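Local coordinates for TTHB210-like domain-containing protein (Thermus thermophilus, PDB 3VG8) that is of unknown function but assembles into a novel homodecamer and is controlled by the sigma-E/anti-sigma-E regulatory system, at the interface of chains A and B. Residues are numbered along the deposited sequence; one frame, centred on the assembly and turned at random. Chains: chain A/B, Hypothetical Protein TTHB210.

The interface of chains A and B. Residues chain A 24-26, 28; chain B 18, 82-85, 96, 116.
A:Ser26 holds OG in the crowded position between its backbone N and carbonyl carbon (chi1 64°). A:Asp24 has CG anti to its backbone N (chi1 -179°), which carries the carboxylate forward to the start of the 3-10 helix. There OD1 of A:Asp24 accepts two hydrogen bonds. The hydroxyl OG of A:Ser26 donates to it at 2.7 Å, and the backbone N of A:Ser26 donates at 3.0 Å. Both donors lie above the carboxylate plane, the hydroxyl well out of it (53°). This is an N-terminal cap in miniature, and it is likely to steady the turn that presents A:Pro25 to chain B.

The ring of A:Pro25 carries much of the apolar contact. Its CB and CG touch the branch methyl CG2 of B:Ile82, the two side chains crossing at about a right angle. CG also lies 4.0 Å from CE1 of the B:His96 imidazole. On another side CD of the proline meets the methyl CD2 of B:Leu18 at 3.8 Å. The CB of A:Ser26 rests against the CD1–CE1 side of the B:Tyr116 ring, 3.8 Å from CE1. An alanine at A:Ser26 would keep this CB contact but lose the hydroxyl bond to A:Asp24, and would probably loosen the turn. Further along, A:Leu28 reaches with its tip methyl CD1 to the backbone of B:Ser84, 3.8 Å from CA.

No direct polar bond joins the chains here. Water 1 links the carbonyl O of A:Pro25 to O of B:Pro83, at 2.7 Å from the latter. Water 2 joins O of A:Ser26 more loosely to the terminal carboxylate O of B:Tyr116.

The patch is one part of an interface between two copies of the protein. The structure alone does not show whether this pairing belongs to the homodecamer. Chain A supplies the 3-10 helix 25-27 and its flanks. Chain B supplies strands 78-84 and 94-100, the loop residue B:Leu18 and its C-terminal residue.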
ATOM      1  N   ASP A  24      16.996  -3.062 -27.764  1.00 33.98           N
ATOM      2  CA  ASP A  24      15.936  -2.145 -27.337  1.00 31.45           C
ATOM      3  C   ASP A  24      16.732  -0.895 -27.007  1.00 30.81           C
ATOM      4  O   ASP A  24      17.550  -0.906 -26.080  1.00 33.88           O
ATOM      5  CB  ASP A  24      15.260  -2.681 -26.063  1.00 30.61           C
ATOM      6  CG  ASP A  24      14.123  -1.791 -25.559  1.00 29.86           C
ATOM      7  OD1 ASP A  24      14.130  -0.563 -25.777  1.00 30.40           O
ATOM      8  OD2 ASP A  24      13.219  -2.329 -24.899  1.00 35.61           O
ATOM      9  N   PRO A  25      16.511   0.206 -27.746  1.00 30.02           N
ATOM     10  CA  PRO A  25      17.286   1.415 -27.440  1.00 26.93           C
ATOM     11  C   PRO A  25      17.154   1.958 -26.034  1.00 26.00           C
ATOM     12  O   PRO A  25      18.091   2.542 -25.519  1.00 31.31           O
ATOM     13  CB  PRO A  25      16.832   2.417 -28.510  1.00 24.53           C
ATOM     14  CG  PRO A  25      15.442   1.978 -28.811  1.00 29.65           C
ATOM     15  CD  PRO A  25      15.540   0.461 -28.815  1.00 26.37           C
ATOM     16  N   SER A  26      16.001   1.777 -25.399  1.00 31.47           N
ATOM     17  CA  SER A  26      15.859   2.285 -24.038  1.00 28.91           C
ATOM     18  C   SER A  26      16.851   1.602 -23.097  1.00 32.34           C
ATOM     19  O   SER A  26      17.067   2.086 -21.995  1.00 31.86           O
ATOM     20  CB  SER A  26      14.438   2.083 -23.509  1.00 23.46           C
ATOM     21  OG  SER A  26      14.105   0.710 -23.398  1.00 33.76           O
ATOM     22  N   LEU A  28      20.162   0.959 -23.947  1.00 29.05           N
ATOM     23  CA  LEU A  28      21.547   1.257 -24.279  1.00 31.46           C
ATOM     24  C   LEU A  28      22.192   1.895 -23.047  1.00 33.35           C
ATOM     25  O   LEU A  28      21.506   2.442 -22.197  1.00 28.13           O
ATOM     26  CB  LEU A  28      21.635   2.222 -25.476  1.00 28.16           C
ATOM     27  CG  LEU A  28      21.202   1.635 -26.827  1.00 35.81           C
ATOM     28  CD1 LEU A  28      21.132   2.732 -27.895  1.00 25.41           C
ATOM     29  CD2 LEU A  28      22.191   0.531 -27.228  1.00 31.19           C
TER
ATOM     30  N   LEU B  18      11.323  -4.718 -28.655  1.00 30.60           N
ATOM     31  CA  LEU B  18      11.103  -4.144 -29.978  1.00 31.22           C
ATOM     32  C   LEU B  18       9.863  -4.701 -30.635  1.00 30.93           C
ATOM     33  O   LEU B  18       9.130  -3.974 -31.278  1.00 32.14           O
ATOM     34  CB  LEU B  18      12.299  -4.400 -30.893  1.00 38.49           C
ATOM     35  CG  LEU B  18      13.577  -3.618 -30.593  1.00 36.78           C
ATOM     36  CD1 LEU B  18      14.567  -3.816 -31.741  1.00 36.34           C
ATOM     37  CD2 LEU B  18      13.243  -2.158 -30.443  1.00 35.73           C
ATOM     38  N   ILE B  82      12.990   8.346 -28.054  1.00 28.79           N
ATOM     39  CA  ILE B  82      14.108   7.608 -27.482  1.00 27.33           C
ATOM     40  C   ILE B  82      15.431   7.770 -28.238  1.00 30.26           C
ATOM     41  O   ILE B  82      15.482   7.580 -29.444  1.00 29.75           O
ATOM     42  CB  ILE B  82      13.771   6.094 -27.456  1.00 24.79           C
ATOM     43  CG1 ILE B  82      12.414   5.873 -26.771  1.00 25.95           C
ATOM     44  CG2 ILE B  82      14.913   5.288 -26.796  1.00 16.81           C
ATOM     45  CD1 ILE B  82      12.264   6.521 -25.394  1.00 25.30           C
ATOM     46  N   PRO B  83      16.514   8.135 -27.535  1.00 29.01           N
ATOM     47  CA  PRO B  83      17.776   8.273 -28.265  1.00 28.15           C
ATOM     48  C   PRO B  83      18.364   6.889 -28.544  1.00 37.93           C
ATOM     49  O   PRO B  83      18.116   5.938 -27.785  1.00 37.42           O
ATOM     50  CB  PRO B  83      18.640   9.100 -27.319  1.00 26.29           C
ATOM     51  CG  PRO B  83      18.095   8.745 -25.922  1.00 26.35           C
ATOM     52  CD  PRO B  83      16.598   8.741 -26.190  1.00 29.51           C
ATOM     53  N   SER B  84      19.121   6.776 -29.633  1.00 37.61           N
ATOM     54  CA  SER B  84      19.759   5.513 -30.023  1.00 43.18           C
ATOM     55  C   SER B  84      21.091   5.678 -30.748  1.00 46.42           C
ATOM     56  O   SER B  84      21.289   6.612 -31.529  1.00 43.18           O
ATOM     57  CB  SER B  84      18.851   4.696 -30.935  1.00 45.61           C
ATOM     58  OG  SER B  84      19.565   3.585 -31.448  1.00 46.58           O
ATOM     59  N   GLY B  85      21.993   4.737 -30.499  1.00 53.26           N
ATOM     60  CA  GLY B  85      23.296   4.762 -31.130  1.00 45.58           C
ATOM     61  C   GLY B  85      24.181   5.844 -30.559  1.00 43.21           C
ATOM     62  O   GLY B  85      23.743   6.658 -29.747  1.00 48.37           O
ATOM     63  N   HIS B  96      14.329   7.840 -31.987  1.00 30.38           N
ATOM     64  CA  HIS B  96      13.188   7.062 -32.431  1.00 25.73           C
ATOM     65  C   HIS B  96      11.949   7.824 -31.989  1.00 24.50           C
ATOM     66  O   HIS B  96      11.724   8.010 -30.795  1.00 28.05           O
ATOM     67  CB  HIS B  96      13.206   5.673 -31.792  1.00 29.93           C
ATOM     68  CG  HIS B  96      14.363   4.826 -32.226  1.00 39.06           C
ATOM     69  ND1 HIS B  96      14.297   3.451 -32.292  1.00 37.92           N
ATOM     70  CD2 HIS B  96      15.619   5.160 -32.606  1.00 43.51           C
ATOM     71  CE1 HIS B  96      15.462   2.975 -32.694  1.00 42.70           C
ATOM     72  NE2 HIS B  96      16.283   3.991 -32.890  1.00 43.29           N
ATOM     73  N   TYR B 116      10.804   1.533 -18.446  1.00 26.95           N
ATOM     74  CA  TYR B 116      11.575   2.742 -18.728  1.00 36.19           C
ATOM     75  C   TYR B 116      12.192   3.345 -17.476  1.00 42.58           C
ATOM     76  O   TYR B 116      13.316   3.878 -17.583  1.00 51.99           O
ATOM     77  CB  TYR B 116      10.701   3.781 -19.436  1.00 36.27           C
ATOM     78  CG  TYR B 116      10.225   3.336 -20.805  1.00 40.33           C
ATOM     79  CD1 TYR B 116      11.120   3.213 -21.874  1.00 33.28           C
ATOM     80  CD2 TYR B 116       8.882   3.046 -21.035  1.00 32.67           C
ATOM     81  CE1 TYR B 116      10.695   2.816 -23.134  1.00 39.70           C
ATOM     82  CE2 TYR B 116       8.440   2.645 -22.304  1.00 37.12           C
ATOM     83  CZ  TYR B 116       9.350   2.535 -23.345  1.00 41.51           C
ATOM     84  OH  TYR B 116       8.920   2.145 -24.594  1.00 41.99           O
ATOM     85  OXT TYR B 116      11.550   3.291 -16.410  1.00 44.60           O
TER
HETATM   86  O   HOH W   1      17.967   5.367 -25.134  1.00 39.97           O
HETATM   87  O   HOH W   2      14.648   3.266 -20.091  1.00 51.83           O